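PDB 5JOS: cyclohexadienyl dehydratase from Synthetic construct, which probably dehydrates prephenate to phenylpyruvate and arogenate to phenylalanine, as an ancestral enzyme built on the fold of a periplasmic solute-binding protein. Local coordinates for residues L25-T30 with V64-T69; K34-R39 with G47-V52; F102-M107 with Y223-L228; V136-G141 with V177-T182. All coordinates share one frame; numbering follows the deposited sequence.

How the contacts relate
Contacts 1 and 4 each join two parallel strands, one pair in each of two sheets: 24-29 with 63-68, and 135-138 with 177-181. Contact 4 is wholly buried and its side-chain contacts are aliphatic, whereas contact 1 lies along an edge strand with partly exposed side chains. Contacts 2 and 3 are buried and more polar, each setting a loop against a helix. They meet where D49 and Y106 make a weak hydrogen bond and where F48 packs on the Y106 ring. Contact 2 also touches contact 1, through S37 on T29 and I50 on F66. Contact 4 stands apart, its centre about 36 Å from that of contact 1.

Contact 1 (L25-T30 with V64-T69)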
# COMPACT_ATOMS: atom_id res chain seq x y z
N LEU A 25 -5.52 -15.89 15.61
CA LEU A 25 -4.63 -14.77 15.29
C LEU A 25 -5.40 -13.52 15.52
O LEU A 25 -6.42 -13.32 14.92
CB LEU A 25 -4.17 -14.80 13.88
CG LEU A 25 -3.30 -13.60 13.45
CD1 LEU A 25 -1.95 -13.60 14.17
CD2 LEU A 25 -3.08 -13.66 11.96
N ARG A 26 -4.92 -12.68 16.44
CA ARG A 26 -5.54 -11.42 16.71
C ARG A 26 -4.89 -10.35 15.82
O ARG A 26 -3.72 -10.07 15.93
CB ARG A 26 -5.37 -11.05 18.18
CG ARG A 26 -5.87 -12.14 19.16
CD ARG A 26 -5.53 -11.86 20.65
NE ARG A 26 -4.09 -11.65 20.73
CZ ARG A 26 -3.42 -10.86 21.58
NH1 ARG A 26 -4.01 -10.16 22.56
NH2 ARG A 26 -2.10 -10.77 21.45
N VAL A 27 -5.70 -9.78 14.94
CA VAL A 27 -5.28 -8.81 13.98
C VAL A 27 -5.88 -7.43 14.30
O VAL A 27 -7.08 -7.22 14.29
CB VAL A 27 -5.75 -9.21 12.60
CG1 VAL A 27 -5.42 -8.14 11.64
CG2 VAL A 27 -5.09 -10.51 12.16
N GLY A 28 -5.03 -6.51 14.65
CA GLY A 28 -5.46 -5.19 14.89
C GLY A 28 -5.74 -4.46 13.57
O GLY A 28 -4.94 -4.48 12.66
N THR A 29 -6.88 -3.79 13.49
CA THR A 29 -7.21 -3.07 12.25
C THR A 29 -8.14 -1.91 12.54
O THR A 29 -8.95 -1.96 13.50
CB THR A 29 -7.73 -4.08 11.20
OG1 THR A 29 -7.55 -3.56 9.87
CG2 THR A 29 -9.20 -4.37 11.46
N THR A 30 -8.09 -0.84 11.71
CA THR A 30 -8.90 0.37 12.00
C THR A 30 -10.27 0.37 11.39
O THR A 30 -11.16 0.98 11.95
CB THR A 30 -8.17 1.67 11.64
OG1 THR A 30 -7.90 1.74 10.22
CG2 THR A 30 -6.85 1.69 12.37
N VAL A 64 -8.98 -16.25 12.58
CA VAL A 64 -8.66 -14.82 12.62
C VAL A 64 -9.60 -14.10 13.60
O VAL A 64 -10.76 -14.37 13.65
CB VAL A 64 -8.68 -14.21 11.20
CG1 VAL A 64 -10.08 -14.12 10.64
CG2 VAL A 64 -8.07 -12.86 11.21
N GLU A 65 -9.08 -13.26 14.45
CA GLU A 65 -9.97 -12.40 15.24
C GLU A 65 -9.54 -10.96 15.00
O GLU A 65 -8.38 -10.60 15.24
CB GLU A 65 -9.82 -12.71 16.71
CG GLU A 65 -10.61 -11.80 17.61
CD GLU A 65 -10.25 -11.96 19.09
OE1 GLU A 65 -9.78 -13.03 19.53
OE2 GLU A 65 -10.48 -11.00 19.82
N PHE A 66 -10.43 -10.15 14.47
CA PHE A 66 -10.16 -8.76 14.23
C PHE A 66 -10.33 -7.92 15.50
O PHE A 66 -11.35 -7.94 16.12
CB PHE A 66 -11.07 -8.29 13.12
CG PHE A 66 -10.67 -8.83 11.79
CD1 PHE A 66 -9.44 -8.47 11.23
CD2 PHE A 66 -11.43 -9.78 11.15
CE1 PHE A 66 -9.02 -9.04 10.05
CE2 PHE A 66 -11.04 -10.31 9.92
CZ PHE A 66 -9.82 -9.95 9.38
N VAL A 67 -9.30 -7.17 15.88
CA VAL A 67 -9.41 -6.36 17.10
C VAL A 67 -9.44 -4.90 16.66
O VAL A 67 -8.47 -4.46 16.08
CB VAL A 67 -8.25 -6.69 18.00
CG1 VAL A 67 -8.23 -5.79 19.28
CG2 VAL A 67 -8.33 -8.15 18.42
N PRO A 68 -10.58 -4.18 16.88
CA PRO A 68 -10.72 -2.78 16.53
C PRO A 68 -9.57 -1.98 17.20
O PRO A 68 -9.24 -2.22 18.34
CB PRO A 68 -12.05 -2.35 17.14
CG PRO A 68 -12.81 -3.63 17.46
CD PRO A 68 -11.81 -4.75 17.47
N THR A 69 -8.89 -1.13 16.43
CA THR A 69 -7.99 -0.16 16.99
C THR A 69 -8.23 1.14 16.18
O THR A 69 -9.04 1.14 15.21
CB THR A 69 -6.52 -0.68 16.97
OG1 THR A 69 -5.63 0.18 17.71
CG2 THR A 69 -6.03 -0.73 15.62
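The carbonyl oxygen V27 O takes the amide V67 N at 2.7 Å in a nearly straight bond (175°), and the CA-H of F66 also turns toward that oxygen. It is one link in a parallel ladder: E65 N gives to L25 O at 2.7 Å, V27 N to E65 O at 2.8 Å, T29 N to V67 O at 3.1 Å, and T69 N to T29 O.

On one face of the pair V27, V64 and F66 form a small apolar cluster. CG1 of V27, anti to its backbone N (chi1 175°), runs alongside the F66 ring, 4.0 Å from F66 CE1, while the other branch, V27 CG2, meets V64 CG2 at 3.9 Å. That same V64 methyl lies over one face of the F66 ring, toward its rim, and T29 CG2 reaches F66 CD1. I50 and A53 of helix 48-60 also pack on the phenyl group; an alanine at F66 would probably open a gap beneath that helix and leave the V27 and V64 methyls without their flat partner.

R26 and E65 run side by side on the other face, yet R26 NE and E65 OE1 stay 6.0 Å apart. The guanidinium is instead salt-bridged to D81 and D84, so the strands are held by backbone hydrogen bonds and apolar contact, with any attraction between this charged pair likely to be secondary.

Contact 2 (K34-R39 with G47-V52)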
# COMPACT_ATOMS: atom_id res chain seq x y z
N LYS A 34 -10.25 2.64 3.32
CA LYS A 34 -10.36 1.96 2.05
C LYS A 34 -9.12 2.25 1.29
O LYS A 34 -8.65 3.35 1.37
CB LYS A 34 -11.47 2.47 1.21
CG LYS A 34 -12.83 2.51 1.84
CD LYS A 34 -13.68 3.60 1.14
CE LYS A 34 -15.04 3.10 0.73
NZ LYS A 34 -15.85 2.85 1.93
N PRO A 35 -8.64 1.27 0.51
CA PRO A 35 -9.33 -0.01 0.27
C PRO A 35 -8.77 -1.16 1.16
O PRO A 35 -8.89 -2.34 0.78
CB PRO A 35 -8.93 -0.31 -1.20
CG PRO A 35 -7.47 0.17 -1.18
CD PRO A 35 -7.54 1.45 -0.41
N PHE A 36 -8.06 -0.84 2.25
CA PHE A 36 -7.36 -1.86 3.02
C PHE A 36 -8.17 -2.51 4.13
O PHE A 36 -7.98 -3.71 4.41
CB PHE A 36 -6.09 -1.25 3.62
CG PHE A 36 -5.11 -0.78 2.60
CD1 PHE A 36 -4.25 -1.68 2.00
CD2 PHE A 36 -5.03 0.49 2.25
CE1 PHE A 36 -3.40 -1.27 1.05
CE2 PHE A 36 -4.14 0.90 1.31
CZ PHE A 36 -3.33 0.05 0.73
N SER A 37 -8.98 -1.72 4.78
CA SER A 37 -9.71 -2.07 5.98
C SER A 37 -10.86 -1.15 6.22
O SER A 37 -10.68 -0.03 6.67
CB SER A 37 -8.79 -1.97 7.18
OG SER A 37 -9.49 -2.29 8.39
N TYR A 38 -12.06 -1.66 6.00
CA TYR A 38 -13.23 -0.86 6.15
C TYR A 38 -14.41 -1.72 6.40
O TYR A 38 -14.23 -2.89 6.77
CB TYR A 38 -13.43 0.07 4.97
CG TYR A 38 -13.57 -0.53 3.59
CD1 TYR A 38 -12.44 -0.97 2.84
CD2 TYR A 38 -14.82 -0.56 2.95
CE1 TYR A 38 -12.57 -1.44 1.52
CE2 TYR A 38 -14.94 -1.06 1.65
CZ TYR A 38 -13.83 -1.48 0.93
OH TYR A 38 -14.05 -1.94 -0.34
N ARG A 39 -15.61 -1.16 6.27
CA ARG A 39 -16.85 -1.95 6.59
C ARG A 39 -17.69 -2.12 5.31
O ARG A 39 -17.89 -1.14 4.57
CB ARG A 39 -17.74 -1.29 7.68
CG ARG A 39 -17.12 -0.89 8.99
CD ARG A 39 -16.36 -2.05 9.55
NE ARG A 39 -16.07 -1.88 10.98
CZ ARG A 39 -16.35 -2.78 11.95
NH1 ARG A 39 -16.94 -3.95 11.68
NH2 ARG A 39 -16.04 -2.50 13.21
N GLY A 47 -11.83 -5.58 2.85
CA GLY A 47 -10.72 -4.89 2.25
C GLY A 47 -9.54 -5.78 1.92
O GLY A 47 -9.47 -6.95 2.31
N PHE A 48 -8.57 -5.16 1.25
CA PHE A 48 -7.32 -5.80 0.89
C PHE A 48 -6.63 -6.55 2.04
O PHE A 48 -6.28 -7.72 1.91
CB PHE A 48 -6.42 -4.68 0.33
CG PHE A 48 -5.07 -5.11 -0.24
CD1 PHE A 48 -4.02 -5.44 0.59
CD2 PHE A 48 -4.81 -4.98 -1.57
CE1 PHE A 48 -2.77 -5.74 0.07
CE2 PHE A 48 -3.56 -5.30 -2.11
CZ PHE A 48 -2.55 -5.69 -1.29
N ASP A 49 -6.39 -5.87 3.17
CA ASP A 49 -5.68 -6.52 4.25
C ASP A 49 -6.57 -7.40 5.16
O ASP A 49 -6.02 -8.16 5.99
CB ASP A 49 -4.90 -5.53 5.07
CG ASP A 49 -3.66 -5.07 4.36
OD1 ASP A 49 -3.00 -5.87 3.64
OD2 ASP A 49 -3.28 -3.88 4.55
N ILE A 50 -7.89 -7.33 4.95
CA ILE A 50 -8.82 -8.21 5.61
C ILE A 50 -8.71 -9.51 4.91
O ILE A 50 -8.63 -10.55 5.59
CB ILE A 50 -10.22 -7.68 5.60
CG1 ILE A 50 -10.29 -6.30 6.20
CG2 ILE A 50 -11.24 -8.65 6.25
CD1 ILE A 50 -9.85 -6.15 7.64
N ASP A 51 -8.67 -9.47 3.56
CA ASP A 51 -8.41 -10.65 2.82
C ASP A 51 -7.03 -11.26 3.23
O ASP A 51 -6.87 -12.48 3.33
CB ASP A 51 -8.38 -10.37 1.33
CG ASP A 51 -9.72 -10.14 0.73
OD1 ASP A 51 -10.73 -10.20 1.45
OD2 ASP A 51 -9.77 -10.00 -0.52
N VAL A 52 -5.99 -10.44 3.30
CA VAL A 52 -4.63 -10.98 3.61
C VAL A 52 -4.62 -11.58 5.03
O VAL A 52 -4.09 -12.63 5.26
CB VAL A 52 -3.59 -9.84 3.58
CG1 VAL A 52 -2.23 -10.28 4.01
CG2 VAL A 52 -3.47 -9.23 2.21
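CG of F36 stands anti to its own carbonyl carbon (chi1 -63°) and CG of F48 anti to its backbone N (chi1 -175°), which sends the two rings the same way, side by side. They meet edge to face, the edge of F36 directed at the face of F48, with planes 66° apart and ring centroids 5.6 Å from each other; the nearest carbons are F36 CD1 and F48 CD1, at 4.0 Å. M107 touches both rings from strand 107-109.

F36 CD1 also has a polar neighbour, D49 OD2, at 3.5 Å. That carboxylate is held by other groups: OD2 accepts from G89 N and, weakly, from Y106 OH, while OD1 is bonded to Y211 OH. Further along, S37 OG rests 3.9 Å from I50 CD1 and is hydrogen-bonded to T29 OG1 and G31 N.

Behind the side chains, the loop seals the start of helix 48-60. F48 N donates to P35 O at 2.9 Å, and D49 N donates to F36 O at 3.0 Å along a lone pair in the carbonyl plane. G47 is the N-cap, and P35 O also lies 3.5 Å from G47 CA; a CB there would collide with F36 O and S37 N, so the close approach demands glycine.

Two first-turn amides, lacking carbonyl partners of their own helix, are thus satisfied by successive loop carbonyls, whose partial negative charge would suit the positive end of the helix dipole.

Contact 3 (F102-M107 with Y223-L228); sequences FSDPYM and YVNQWL
S103 and D104 belong to the loop that leads from strand 101-102 into strand 107-109 of this family 3 solute-binding protein fold, and here the loop docks on helix 218-233 through N225. The amide D104 N donates to N225 OD1 at 2.8 Å in an almost straight bond (168°), although it comes in tilted from the plane of the side-chain carbonyl. CG of N225, anti to the backbone carbonyl carbon (chi1 -76°), places the amide against the D104 carboxylate; the two flat groups are stacked, their planes just 1° apart, with D104 OD2 3.4 Å from N225 CG.

An alanine at N225 would probably leave D104 N without its acceptor and the carboxylate without the group it stacks on. Beside this polar pair, L228 CD1 lies 3.3 Å from D104 O and also packs on S103 OG, whose hydroxyl donates to D104 O at 2.7 Å; V224 CG1 lies against S103 CB.

Two waters complete the joint. One accepts from N225 ND2 and donates to F102 O. The other donates both to D104 OD2, at 2.6 Å, and to the helix carbonyl N225 O, at 2.8 Å.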
# COMPACT_ATOMS: atom_id res chain seq x y z
N PHE A 102 8.31 -4.10 11.58
CA PHE A 102 7.52 -4.26 10.37
C PHE A 102 8.00 -5.47 9.55
O PHE A 102 9.19 -5.69 9.44
CB PHE A 102 7.67 -3.00 9.54
CG PHE A 102 6.75 -1.89 9.97
CD1 PHE A 102 5.50 -1.80 9.44
CD2 PHE A 102 7.18 -0.92 10.81
CE1 PHE A 102 4.65 -0.77 9.74
CE2 PHE A 102 6.32 0.13 11.16
CZ PHE A 102 5.07 0.20 10.62
N SER A 103 7.06 -6.21 9.00
CA SER A 103 7.31 -7.11 7.90
C SER A 103 8.01 -6.42 6.75
O SER A 103 7.96 -5.24 6.64
CB SER A 103 5.98 -7.66 7.37
OG SER A 103 5.23 -6.78 6.59
N ASP A 104 8.56 -7.22 5.86
CA ASP A 104 8.93 -6.72 4.56
C ASP A 104 7.69 -6.08 3.88
O ASP A 104 6.55 -6.41 4.22
CB ASP A 104 9.45 -7.84 3.67
CG ASP A 104 10.70 -8.44 4.17
OD1 ASP A 104 11.48 -7.76 4.81
OD2 ASP A 104 10.91 -9.61 3.89
N PRO A 105 7.92 -5.21 2.92
CA PRO A 105 6.84 -4.38 2.42
C PRO A 105 5.99 -5.17 1.50
O PRO A 105 6.46 -6.01 0.81
CB PRO A 105 7.57 -3.24 1.72
CG PRO A 105 8.95 -3.76 1.44
CD PRO A 105 9.26 -4.65 2.59
N TYR A 106 4.69 -4.99 1.54
CA TYR A 106 3.85 -5.64 0.54
C TYR A 106 3.30 -4.71 -0.55
O TYR A 106 2.64 -5.17 -1.50
CB TYR A 106 2.67 -6.37 1.21
CG TYR A 106 1.74 -5.51 1.97
CD1 TYR A 106 1.99 -5.22 3.28
CD2 TYR A 106 0.59 -5.00 1.41
CE1 TYR A 106 1.15 -4.39 3.99
CE2 TYR A 106 -0.25 -4.20 2.12
CZ TYR A 106 0.01 -3.94 3.43
OH TYR A 106 -0.83 -3.20 4.22
N MET A 107 3.57 -3.42 -0.38
CA MET A 107 3.28 -2.44 -1.38
C MET A 107 4.24 -1.29 -1.25
O MET A 107 4.60 -0.85 -0.11
CB MET A 107 1.84 -1.90 -1.16
CG MET A 107 1.36 -1.12 -2.36
SD MET A 107 -0.27 -0.52 -1.93
CE MET A 107 -1.13 -2.12 -1.87
N TYR A 223 8.35 -15.81 10.23
CA TYR A 223 7.24 -16.53 9.62
C TYR A 223 6.53 -15.62 8.66
O TYR A 223 6.27 -15.97 7.55
CB TYR A 223 6.21 -16.98 10.67
CG TYR A 223 5.14 -17.94 10.13
CD1 TYR A 223 4.05 -17.48 9.39
CD2 TYR A 223 5.18 -19.32 10.40
CE1 TYR A 223 3.10 -18.37 8.88
CE2 TYR A 223 4.22 -20.20 9.90
CZ TYR A 223 3.17 -19.71 9.14
OH TYR A 223 2.18 -20.55 8.64
N VAL A 224 6.14 -14.45 9.12
CA VAL A 224 5.40 -13.52 8.25
C VAL A 224 6.09 -13.17 7.00
O VAL A 224 5.43 -13.12 5.92
CB VAL A 224 4.98 -12.23 8.97
CG1 VAL A 224 4.32 -11.24 8.03
CG2 VAL A 224 4.03 -12.56 10.06
N ASN A 225 7.39 -12.91 7.10
CA ASN A 225 8.20 -12.63 5.93
C ASN A 225 8.32 -13.78 4.97
O ASN A 225 8.28 -13.59 3.74
CB ASN A 225 9.61 -12.15 6.35
CG ASN A 225 9.58 -10.66 6.85
OD1 ASN A 225 8.65 -9.93 6.58
ND2 ASN A 225 10.58 -10.25 7.58
N GLN A 226 8.56 -14.99 5.47
CA GLN A 226 8.48 -16.16 4.59
C GLN A 226 7.09 -16.30 3.99
O GLN A 226 6.90 -16.63 2.84
CB GLN A 226 8.73 -17.39 5.38
CG GLN A 226 10.16 -17.49 5.80
CD GLN A 226 10.29 -18.31 7.03
OE1 GLN A 226 9.31 -18.76 7.65
NE2 GLN A 226 11.50 -18.56 7.38
N TRP A 227 6.09 -16.06 4.76
CA TRP A 227 4.77 -16.19 4.18
C TRP A 227 4.43 -15.13 3.10
O TRP A 227 3.81 -15.46 2.05
CB TRP A 227 3.79 -16.09 5.24
CG TRP A 227 2.49 -16.14 4.76
CD1 TRP A 227 1.84 -17.23 4.25
CD2 TRP A 227 1.57 -15.05 4.70
NE1 TRP A 227 0.57 -16.87 3.90
CE2 TRP A 227 0.40 -15.54 4.14
CE3 TRP A 227 1.65 -13.73 5.03
CZ2 TRP A 227 -0.68 -14.79 3.99
CZ3 TRP A 227 0.52 -12.94 4.83
CH2 TRP A 227 -0.59 -13.45 4.30
N LEU A 228 4.93 -13.92 3.30
CA LEU A 228 4.71 -12.85 2.29
C LEU A 228 5.37 -13.16 1.02
O LEU A 228 4.83 -12.98 -0.04
CB LEU A 228 5.33 -11.54 2.71
CG LEU A 228 4.55 -10.77 3.65
CD1 LEU A 228 5.30 -9.49 3.96
CD2 LEU A 228 3.28 -10.41 2.91
O HOH W 1 10.93 -7.37 8.20
O HOH W 2 9.26 -11.23 2.63

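Contact 4 (V136-G141 with V177-T182)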
# COMPACT_ATOMS: atom_id res chain seq x y z
N VAL A 136 3.53 16.99 -19.29
CA VAL A 136 3.40 16.68 -17.91
C VAL A 136 2.65 17.73 -17.18
O VAL A 136 2.90 18.91 -17.37
CB VAL A 136 4.77 16.56 -17.25
CG1 VAL A 136 4.67 16.39 -15.74
CG2 VAL A 136 5.48 15.33 -17.80
N ALA A 137 1.69 17.27 -16.40
CA ALA A 137 0.77 18.17 -15.69
C ALA A 137 0.94 18.06 -14.23
O ALA A 137 0.95 16.96 -13.71
CB ALA A 137 -0.67 17.86 -16.04
N VAL A 138 1.09 19.21 -13.55
CA VAL A 138 1.15 19.18 -12.12
C VAL A 138 0.45 20.39 -11.54
O VAL A 138 0.30 21.44 -12.22
CB VAL A 138 2.58 19.19 -11.60
CG1 VAL A 138 3.36 18.00 -12.10
CG2 VAL A 138 3.25 20.48 -12.01
N ASN A 139 0.07 20.29 -10.26
CA ASN A 139 -0.37 21.46 -9.51
C ASN A 139 0.83 22.21 -8.98
O ASN A 139 1.89 21.64 -8.84
CB ASN A 139 -1.31 21.05 -8.36
CG ASN A 139 -0.64 20.08 -7.39
OD1 ASN A 139 -0.09 19.05 -7.80
ND2 ASN A 139 -0.60 20.44 -6.17
N PRO A 140 0.66 23.49 -8.62
CA PRO A 140 1.77 24.24 -8.15
C PRO A 140 2.13 23.98 -6.72
O PRO A 140 1.26 23.78 -5.87
CB PRO A 140 1.28 25.72 -8.21
CG PRO A 140 -0.15 25.66 -8.55
CD PRO A 140 -0.60 24.24 -8.54
N GLY A 141 3.41 24.04 -6.47
CA GLY A 141 3.88 24.47 -5.17
C GLY A 141 4.24 23.34 -4.25
O GLY A 141 4.69 23.62 -3.20
N VAL A 177 0.63 13.07 -19.06
CA VAL A 177 0.96 12.40 -17.79
C VAL A 177 0.74 13.37 -16.64
O VAL A 177 1.36 14.43 -16.60
CB VAL A 177 2.44 12.04 -17.74
CG1 VAL A 177 2.79 11.40 -16.39
CG2 VAL A 177 2.89 11.14 -18.92
N MET A 178 -0.11 12.98 -15.67
CA MET A 178 -0.30 13.76 -14.46
C MET A 178 0.51 13.08 -13.37
O MET A 178 0.42 11.88 -13.25
CB MET A 178 -1.78 13.80 -14.07
CG MET A 178 -1.99 14.50 -12.73
SD MET A 178 -3.74 14.34 -12.37
CE MET A 178 -3.73 15.05 -10.72
N ILE A 179 1.35 13.84 -12.65
CA ILE A 179 2.07 13.36 -11.49
C ILE A 179 1.31 13.69 -10.27
O ILE A 179 0.99 14.86 -10.07
CB ILE A 179 3.46 14.02 -11.32
CG1 ILE A 179 4.26 13.79 -12.57
CG2 ILE A 179 4.19 13.49 -10.13
CD1 ILE A 179 4.55 12.34 -12.92
N THR A 180 1.00 12.65 -9.47
CA THR A 180 0.23 12.84 -8.27
C THR A 180 0.54 11.71 -7.29
O THR A 180 1.13 10.72 -7.68
CB THR A 180 -1.26 12.89 -8.64
OG1 THR A 180 -2.04 13.24 -7.51
CG2 THR A 180 -1.72 11.62 -9.16
N ASP A 181 0.11 11.85 -6.03
CA ASP A 181 0.19 10.72 -5.08
C ASP A 181 -0.48 9.47 -5.59
O ASP A 181 -1.51 9.53 -6.24
CB ASP A 181 -0.41 11.04 -3.73
CG ASP A 181 0.38 12.08 -2.96
OD1 ASP A 181 1.58 12.22 -3.13
OD2 ASP A 181 -0.22 12.77 -2.18
N THR A 182 0.08 8.33 -5.18
CA THR A 182 -0.39 7.04 -5.60
C THR A 182 -1.92 6.90 -5.38
O THR A 182 -2.66 6.46 -6.29
CB THR A 182 0.35 5.93 -4.94
OG1 THR A 182 1.73 6.08 -5.29
CG2 THR A 182 -0.18 4.58 -5.39
O HOH W 3 -0.63 17.14 -10.09
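V136 and A137 run parallel to V177 and M178 as neighbouring strands whose segment axes approach to 4.7 Å at an angle of 35°, and a short ladder joins them: A137 N donates to V177 O at 2.9 Å, while the return bond from I179 N to A137 O is weak at 3.3 Å. CA-H groups of V136 and M178 also turn toward these two carbonyl oxygens, V136 CA lying 3.3 Å from V177 O.

Beyond A137 the strands begin to part, and a water takes over the bridging. It donates to I179 O at 2.8 Å and to N139 OD1 at 3.0 Å, so I179 O has a partner although the strands have separated. N144 and N162 hold the two ends of the N139 amide.

I179 carries the apolar contact. Its CG1, anti to the carbonyl carbon (chi1 -56°), reaches across to V136 CG1 at 4.1 Å, and its CB stands the same distance, 4.1 Å, from V138 CG1. V138 and I179 run alongside each other in the same direction, and helix 143-151 packs on both. A137 and M178 occupy the other face, where the extended M178 chain sets out past A137 O and both side chains meet I166 of helix 166-171.

Helices on both faces of a mainly parallel sheet, with strand 135-138 between 156-159 and 177-181, give the alpha/beta sandwich typical of one lobe of a periplasmic binding protein.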